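Local coordinates for protein putative nucleotide-diphospho-sugar transferase (Desulfovibrio desulfuricans subsp. desulfuricans, PDB 3CGX) that probably transfers a sugar from a nucleotide-diphospho-sugar donor, as a putative glycosyltransferase related to the GT-A group, at residues Thr21-Gly24 and Glu25-Asn29; Ala80-Gly84 and Leu85-Glu89; Pro114-Cys118 and Glu119-Lys123. All coordinates share one frame; numbering follows the deposited sequence.

Interaction 1 (Thr21-Gly24 and Glu25-Asn29)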
loop_
_atom_site.group_PDB
_atom_site.type_symbol
_atom_site.label_atom_id
_atom_site.label_comp_id
_atom_site.label_asym_id
_atom_site.label_seq_id
_atom_site.Cartn_x
_atom_site.Cartn_y
_atom_site.Cartn_z
ATOM N N THR A 21 -12.288 0.898 10.169
ATOM C CA THR A 21 -13.515 1.072 10.935
ATOM C C THR A 21 -14.787 0.659 10.185
ATOM O O THR A 21 -15.757 0.200 10.789
ATOM C CB THR A 21 -13.643 2.513 11.468
ATOM O OG1 THR A 21 -13.618 3.413 10.362
ATOM C CG2 THR A 21 -12.525 2.788 12.504
ATOM N N ARG A 22 -14.791 0.806 8.878
ATOM C CA ARG A 22 -15.928 0.353 8.085
ATOM C C ARG A 22 -16.088 -1.213 8.131
ATOM O O ARG A 22 -17.208 -1.751 8.262
ATOM C CB ARG A 22 -15.768 0.820 6.650
ATOM C CG ARG A 22 -16.765 0.218 5.737
ATOM C CD ARG A 22 -17.997 0.995 5.672
ATOM N NE ARG A 22 -18.936 0.482 4.682
ATOM C CZ ARG A 22 -18.889 0.760 3.385
ATOM N NH1 ARG A 22 -17.915 1.525 2.879
ATOM N NH2 ARG A 22 -19.798 0.248 2.582
ATOM N N LEU A 23 -14.965 -1.918 8.035
ATOM C CA LEU A 23 -14.939 -3.366 8.227
ATOM C C LEU A 23 -15.351 -3.684 9.686
ATOM O O LEU A 23 -16.160 -4.580 9.945
ATOM C CB LEU A 23 -13.551 -3.913 7.848
ATOM C CG LEU A 23 -13.242 -5.364 8.145
ATOM C CD1 LEU A 23 -14.212 -6.292 7.348
ATOM C CD2 LEU A 23 -11.827 -5.666 7.792
ATOM N N GLY A 24 -14.839 -2.903 10.645
ATOM C CA GLY A 24 -15.188 -3.058 12.063
ATOM C C GLY A 24 -16.659 -2.950 12.428
ATOM O O GLY A 24 -17.101 -3.540 13.408
ATOM N N GLU A 25 -17.414 -2.186 11.648
ATOM C CA GLU A 25 -18.883 -2.019 11.861
ATOM C C GLU A 25 -19.591 -3.351 11.773
ATOM O O GLU A 25 -20.614 -3.591 12.428
ATOM C CB GLU A 25 -19.478 -1.034 10.813
ATOM C CG GLU A 25 -19.252 0.415 11.217
ATOM C CD GLU A 25 -19.668 1.432 10.175
ATOM O OE1 GLU A 25 -18.938 1.641 9.184
ATOM O OE2 GLU A 25 -20.699 2.079 10.380
ATOM N N VAL A 26 -18.988 -4.252 11.024
ATOM C CA VAL A 26 -19.542 -5.604 10.806
ATOM C C VAL A 26 -18.854 -6.669 11.649
ATOM O O VAL A 26 -19.527 -7.402 12.352
ATOM C CB VAL A 26 -19.496 -6.023 9.300
ATOM C CG1 VAL A 26 -19.836 -7.487 9.110
ATOM C CG2 VAL A 26 -20.451 -5.143 8.485
ATOM N N VAL A 27 -17.521 -6.723 11.632
ATOM C CA VAL A 27 -16.813 -7.809 12.287
ATOM C C VAL A 27 -16.302 -7.447 13.682
ATOM O O VAL A 27 -15.768 -8.302 14.401
ATOM C CB VAL A 27 -15.625 -8.354 11.422
ATOM C CG1 VAL A 27 -16.099 -8.748 10.019
ATOM C CG2 VAL A 27 -14.454 -7.340 11.393
ATOM N N GLY A 28 -16.414 -6.175 14.033
ATOM C CA GLY A 28 -15.905 -5.687 15.319
ATOM C C GLY A 28 -14.575 -4.983 15.144
ATOM O O GLY A 28 -13.758 -5.411 14.354
ATOM N N ASN A 29 -14.360 -3.911 15.888
ATOM C CA ASN A 29 -13.126 -3.135 15.723
ATOM C C ASN A 29 -11.871 -3.919 16.029
ATOM O O ASN A 29 -10.867 -3.758 15.333
ATOM C CB ASN A 29 -13.154 -1.848 16.583
ATOM C CG ASN A 29 -13.924 -0.742 15.936
ATOM O OD1 ASN A 29 -14.348 -0.869 14.772
ATOM N ND2 ASN A 29 -14.102 0.394 16.680
HETATM O O HOH W 1 -16.369 0.409 13.508
HETATM O O HOH W 2 -16.442 3.681 9.664
#

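Interaction 2 (Ala80-Gly84 and Leu85-Glu89)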
loop_
_atom_site.group_PDB
_atom_site.type_symbol
_atom_site.label_atom_id
_atom_site.label_comp_id
_atom_site.label_asym_id
_atom_site.label_seq_id
_atom_site.Cartn_x
_atom_site.Cartn_y
_atom_site.Cartn_z
ATOM N N ALA A 80 9.797 5.508 9.265
ATOM C CA ALA A 80 9.720 6.979 9.256
ATOM C C ALA A 80 8.278 7.391 9.320
ATOM O O ALA A 80 7.425 6.734 8.718
ATOM C CB ALA A 80 10.381 7.579 8.006
ATOM N N ALA A 81 7.999 8.481 10.050
ATOM C CA ALA A 81 6.655 9.056 10.060
ATOM C C ALA A 81 6.405 9.661 8.696
ATOM O O ALA A 81 7.289 10.230 8.081
ATOM C CB ALA A 81 6.435 10.133 11.176
ATOM N N GLN A 82 5.188 9.513 8.234
ATOM C CA GLN A 82 4.701 10.248 7.075
ATOM C C GLN A 82 4.580 11.683 7.556
ATOM O O GLN A 82 4.231 11.953 8.724
ATOM C CB GLN A 82 3.333 9.762 6.611
ATOM C CG GLN A 82 3.280 8.338 6.005
ATOM C CD GLN A 82 1.854 7.931 5.658
ATOM O OE1 GLN A 82 1.049 8.791 5.269
ATOM N NE2 GLN A 82 1.524 6.615 5.785
ATOM N N GLN A 83 4.827 12.602 6.645
ATOM C CA GLN A 83 4.771 14.027 6.981
ATOM C C GLN A 83 4.099 14.813 5.881
ATOM O O GLN A 83 4.549 14.807 4.722
ATOM C CB GLN A 83 6.177 14.590 7.125
ATOM C CG GLN A 83 7.142 13.712 7.859
ATOM C CD GLN A 83 8.465 14.418 8.147
ATOM O OE1 GLN A 83 8.703 15.544 7.693
ATOM N NE2 GLN A 83 9.321 13.765 8.932
ATOM N N GLY A 84 3.060 15.517 6.267
ATOM C CA GLY A 84 2.395 16.427 5.357
ATOM C C GLY A 84 0.977 16.589 5.799
ATOM O O GLY A 84 0.512 15.824 6.626
ATOM N N LEU A 85 0.300 17.573 5.212
ATOM C CA LEU A 85 -1.067 17.948 5.611
ATOM C C LEU A 85 -2.107 16.965 5.155
ATOM O O LEU A 85 -3.085 16.732 5.879
ATOM C CB LEU A 85 -1.469 19.337 5.083
ATOM C CG LEU A 85 -1.156 20.481 6.045
ATOM C CD1 LEU A 85 0.303 20.892 5.930
ATOM C CD2 LEU A 85 -2.082 21.667 5.771
ATOM N N ASP A 86 -1.899 16.406 3.960
ATOM C CA ASP A 86 -2.819 15.424 3.372
ATOM C C ASP A 86 -2.028 14.249 2.755
ATOM O O ASP A 86 -0.780 14.202 2.840
ATOM C CB ASP A 86 -3.771 16.066 2.334
ATOM C CG ASP A 86 -3.048 16.725 1.169
ATOM O OD1 ASP A 86 -1.971 16.265 0.752
ATOM O OD2 ASP A 86 -3.578 17.724 0.620
ATOM N N LEU A 87 -2.752 13.312 2.149
ATOM C CA LEU A 87 -2.101 12.101 1.609
ATOM C C LEU A 87 -1.177 12.461 0.459
ATOM O O LEU A 87 -0.102 11.894 0.319
ATOM C CB LEU A 87 -3.112 11.043 1.201
ATOM C CG LEU A 87 -2.518 9.695 0.752
ATOM C CD1 LEU A 87 -1.684 9.010 1.837
ATOM C CD2 LEU A 87 -3.623 8.753 0.303
ATOM N N GLY A 88 -1.537 13.488 -0.307
ATOM C CA GLY A 88 -0.706 13.881 -1.424
ATOM C C GLY A 88 0.601 14.485 -0.940
ATOM O O GLY A 88 1.662 14.149 -1.453
ATOM N N GLU A 89 0.539 15.386 0.044
ATOM C CA GLU A 89 1.770 15.943 0.643
ATOM C C GLU A 89 2.644 14.847 1.277
ATOM O O GLU A 89 3.868 14.856 1.143
ATOM C CB GLU A 89 1.475 17.062 1.673
ATOM C CG GLU A 89 0.892 18.336 1.009
ATOM C CD GLU A 89 1.701 18.792 -0.226
ATOM O OE1 GLU A 89 2.796 19.371 -0.042
ATOM O OE2 GLU A 89 1.237 18.566 -1.382
#

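Interaction 3 (Pro114-Cys118 and Glu119-Lys123)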
loop_
_atom_site.group_PDB
_atom_site.type_symbol
_atom_site.label_atom_id
_atom_site.label_comp_id
_atom_site.label_asym_id
_atom_site.label_seq_id
_atom_site.Cartn_x
_atom_site.Cartn_y
_atom_site.Cartn_z
ATOM N N PRO A 114 -3.386 -7.153 0.633
ATOM C CA PRO A 114 -2.525 -8.165 1.231
ATOM C C PRO A 114 -2.148 -9.302 0.326
ATOM O O PRO A 114 -1.150 -9.948 0.545
ATOM C CB PRO A 114 -3.347 -8.647 2.416
ATOM C CG PRO A 114 -4.751 -8.386 2.036
ATOM C CD PRO A 114 -4.704 -7.107 1.318
ATOM N N ASP A 115 -2.948 -9.560 -0.689
ATOM C CA ASP A 115 -2.664 -10.671 -1.601
ATOM C C ASP A 115 -1.876 -10.252 -2.847
ATOM O O ASP A 115 -1.798 -11.002 -3.824
ATOM C CB ASP A 115 -3.940 -11.395 -2.075
ATOM C CG ASP A 115 -4.910 -10.495 -2.856
ATOM O OD1 ASP A 115 -4.930 -9.243 -2.725
ATOM O OD2 ASP A 115 -5.726 -11.071 -3.617
ATOM N N TYR A 116 -1.369 -9.028 -2.858
ATOM C CA TYR A 116 -0.711 -8.555 -4.043
ATOM C C TYR A 116 0.578 -9.336 -4.252
ATOM O O TYR A 116 1.394 -9.404 -3.351
ATOM C CB TYR A 116 -0.355 -7.085 -3.935
ATOM C CG TYR A 116 -0.012 -6.451 -5.274
ATOM C CD1 TYR A 116 -1.018 -6.136 -6.190
ATOM C CD2 TYR A 116 1.281 -6.132 -5.609
ATOM C CE1 TYR A 116 -0.729 -5.534 -7.407
ATOM C CE2 TYR A 116 1.571 -5.518 -6.818
ATOM C CZ TYR A 116 0.569 -5.233 -7.706
ATOM O OH TYR A 116 0.850 -4.606 -8.918
ATOM N N PRO A 117 0.786 -9.888 -5.451
ATOM C CA PRO A 117 2.044 -10.632 -5.594
ATOM C C PRO A 117 3.298 -9.749 -5.644
ATOM O O PRO A 117 3.401 -8.826 -6.441
ATOM C CB PRO A 117 1.831 -11.442 -6.875
ATOM C CG PRO A 117 0.602 -10.927 -7.524
ATOM C CD PRO A 117 0.061 -9.779 -6.718
ATOM N N CYS A 118 4.240 -10.079 -4.772
ATOM C CA CYS A 118 5.469 -9.317 -4.644
ATOM C C CYS A 118 6.178 -9.177 -5.991
ATOM O O CYS A 118 6.714 -8.119 -6.281
ATOM C CB CYS A 118 6.412 -9.873 -3.548
ATOM S SG CYS A 118 7.084 -11.593 -3.637
ATOM N N GLU A 119 6.089 -10.210 -6.824
ATOM C CA GLU A 119 6.816 -10.226 -8.079
ATOM C C GLU A 119 6.322 -9.093 -8.945
ATOM O O GLU A 119 7.042 -8.648 -9.816
ATOM C CB GLU A 119 6.754 -11.568 -8.825
ATOM C CG GLU A 119 5.373 -12.170 -9.049
ATOM C CD GLU A 119 4.929 -13.096 -7.962
ATOM O OE1 GLU A 119 5.066 -12.741 -6.783
ATOM O OE2 GLU A 119 4.400 -14.174 -8.304
ATOM N N LEU A 120 5.095 -8.609 -8.731
ATOM C CA LEU A 120 4.617 -7.459 -9.536
ATOM C C LEU A 120 5.265 -6.134 -9.106
ATOM O O LEU A 120 5.446 -5.219 -9.895
ATOM C CB LEU A 120 3.086 -7.333 -9.529
ATOM C CG LEU A 120 2.360 -8.416 -10.347
ATOM C CD1 LEU A 120 0.845 -8.206 -10.317
ATOM C CD2 LEU A 120 2.887 -8.421 -11.767
ATOM N N VAL A 121 5.633 -6.074 -7.849
ATOM C CA VAL A 121 6.378 -4.919 -7.307
ATOM C C VAL A 121 7.779 -4.924 -7.891
ATOM O O VAL A 121 8.310 -3.859 -8.279
ATOM C CB VAL A 121 6.461 -4.963 -5.772
ATOM C CG1 VAL A 121 7.275 -3.746 -5.225
ATOM C CG2 VAL A 121 5.070 -4.974 -5.178
ATOM N N GLN A 122 8.370 -6.119 -7.935
ATOM C CA GLN A 122 9.658 -6.290 -8.609
ATOM C C GLN A 122 9.549 -5.948 -10.101
ATOM O O GLN A 122 10.398 -5.266 -10.673
ATOM C CB GLN A 122 10.185 -7.691 -8.457
ATOM C CG GLN A 122 11.572 -7.873 -9.019
ATOM C CD GLN A 122 12.588 -7.133 -8.205
ATOM O OE1 GLN A 122 12.763 -7.421 -7.017
ATOM N NE2 GLN A 122 13.252 -6.155 -8.821
ATOM N N LYS A 123 8.492 -6.409 -10.733
ATOM C CA LYS A 123 8.285 -6.102 -12.138
ATOM C C LYS A 123 8.211 -4.587 -12.357
ATOM O O LYS A 123 8.827 -4.033 -13.297
ATOM C CB LYS A 123 7.011 -6.788 -12.674
ATOM C CG LYS A 123 6.779 -6.533 -14.173
ATOM C CD LYS A 123 5.640 -7.430 -14.686
ATOM C CE LYS A 123 5.310 -7.220 -16.125
ATOM N NZ LYS A 123 5.044 -5.782 -16.367
#

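Interaction 1 (Thr21-Gly24 and Glu25-Asn29)
R22 and E25 illustrate how oppositely charged neighbours on one helix can pack without pairing their charges. Their side chains run at a slant to each other, with guanidinium and carboxylate planes 70° apart. OE1 of E25 meets the aliphatic CD of R22 at 3.7 Å. NE of R22 stays 4.6 Å from OE1 of E25, and NH1 of R22 forms a long, weak ion pair with D193. E25 keeps CG beside its own backbone N (chi1 -81°), which lays the extended chain back over the preceding turn. There a water joins OE1 of E25, to which it donates, with OG1 of T21. A second water donates both to the carbonyl O of T21 and to OD1 of N29.

On the apolar side of helix 21-27, L23 and V27 meet one turn apart, CG of L23 lying 4.0 Å from CG2 of V27. L23 also packs on helix 195-204, and both residues touch A32 of helix 29-47. The O of L23 takes two N-H groups: V27 N in the carbonyl plane at 3.0 Å and V26 N from above it.

The helix ends at V27; G28, the first residue beyond it, has positive phi (101°) and turns the chain into helix 29-47, for which it is the N-cap residue. Its N donates to the O of G24 at 2.8 Å. Because G24 has no side chain, OD1 of N29 can approach its CA to 3.6 Å.

The chemistry is thus divided: methyl groups fasten this short helix to its neighbours, waters link the polar flank, and main-chain bonds hold the turn, with any attraction between R22 and E25 probably diffuse.

Interaction 2 (Ala80-Gly84 and Leu85-Glu89)
The carboxamide of Q82 is the flat group that faces the start of the helix, and it does so without stacking: CD1 of L87 lies beyond its oxygen, 4.4 Å from OE1. NE2, on the other arm of the amide, donates to the O of C57 in the neighbouring strand, which fixes how the group is turned. The carboxylate of E89 heads the other way, so that its CB, rather than its acid group, makes the contact, resting 3.8 Å from CA of G84. With CG beside the backbone N (chi1 -68°) and a bend at the next torsion, the acid is carried away from 80-84, where OE2 lies close to the like-charged D159 and forms a long, weak ion pair with K92.

This strand-to-helix connection is consistent with the Rossmann-like fold of GT-A proteins: the chain leaves strand 78-81, at one margin of the sheet, and enters helix 87-100. G84 makes the bend with phi 154°, a conformation readily reached only without a side chain, and CB of E89 occupies the space where a side chain on G84 would lie.

The helix opens on D86, its N-cap residue, whose OD1 accepts from E89 N at 2.8 Å; the bond is almost straight at 172°, the donor arriving nearly in line with the C-O bond. Further along, R90 NE and H93 ND1 bond to the carbonyl oxygens of G84 and Q83, respectively.

Interaction 3 (Pro114-Cys118 and Glu119-Lys123)
P117 and C118 start the first turn of helix 118-127 through their carbonyls: the O of P117 accepts from L120 N at 2.9 Å, with the donor lifted above the carbonyl plane, and the O of C118 accepts in plane from Q122 N at an N-H...O angle of 163°. This is the loop-to-helix junction behind strand 105-109 of a sheet consistent with a GT-A-type fold, where a proline-led segment brings the chain into the next helix.

The aromatic ring of Y116 forms the inner side of the junction. CG lies anti to the backbone N (chi1 -164°), which swings the ring forward beside the helix. The L120 chain stands roughly perpendicular to that of Y116, and CE2 of Y116 meets CB of L120 obliquely at 3.6 Å. One face of the ring carries CD of P117, 3.6 Å above the plane and displaced toward the rim. Beyond the two segments, Y144 shares a hydrogen bond with the Y116 hydroxyl and W189 meets the ring edge-to-face, and Y116 thus has both polar and aromatic partners.

The P117 ring and the L120 chain run alongside in the same direction, and CG of P117 touches CD1 of L120 at 3.9 Å. On the outer side E119 curls back: chi1 of 51° places CG between its own N and carbonyl carbon, and a further bend brings OE1 to 3.5 Å from CB of P117. This is a contact of acid with ring carbon, not a capping bond. Farther along, the amide of Q122 is engaged by N126 and the N of H51. V121 also touches L47 of helix 29-47, and its CG2 sits at the edge of the Y116 ring, near the ring plane and 3.9 Å from CE2.

How the interactions relate
The three examples are separate local turns, with centres about 24 to 27 Å apart and no mutual contact. Interactions 1 and 3 are partly buried and share supports, since helices 29-47 and 195-204 touch both; interaction 2 is a surface contact across the chain's centre from interaction 3. Helix ends are treated differently in each: interaction 1 finishes a helix with a positive-phi glycine, interaction 2 begins one with an aspartate N-cap, and interaction 3 opens one behind a proline, its first turn held by main-chain carbonyls and packed against an aromatic ring. Waters mediate the polar side of the first, whereas apolar and aromatic packing joins main-chain bonds in the third.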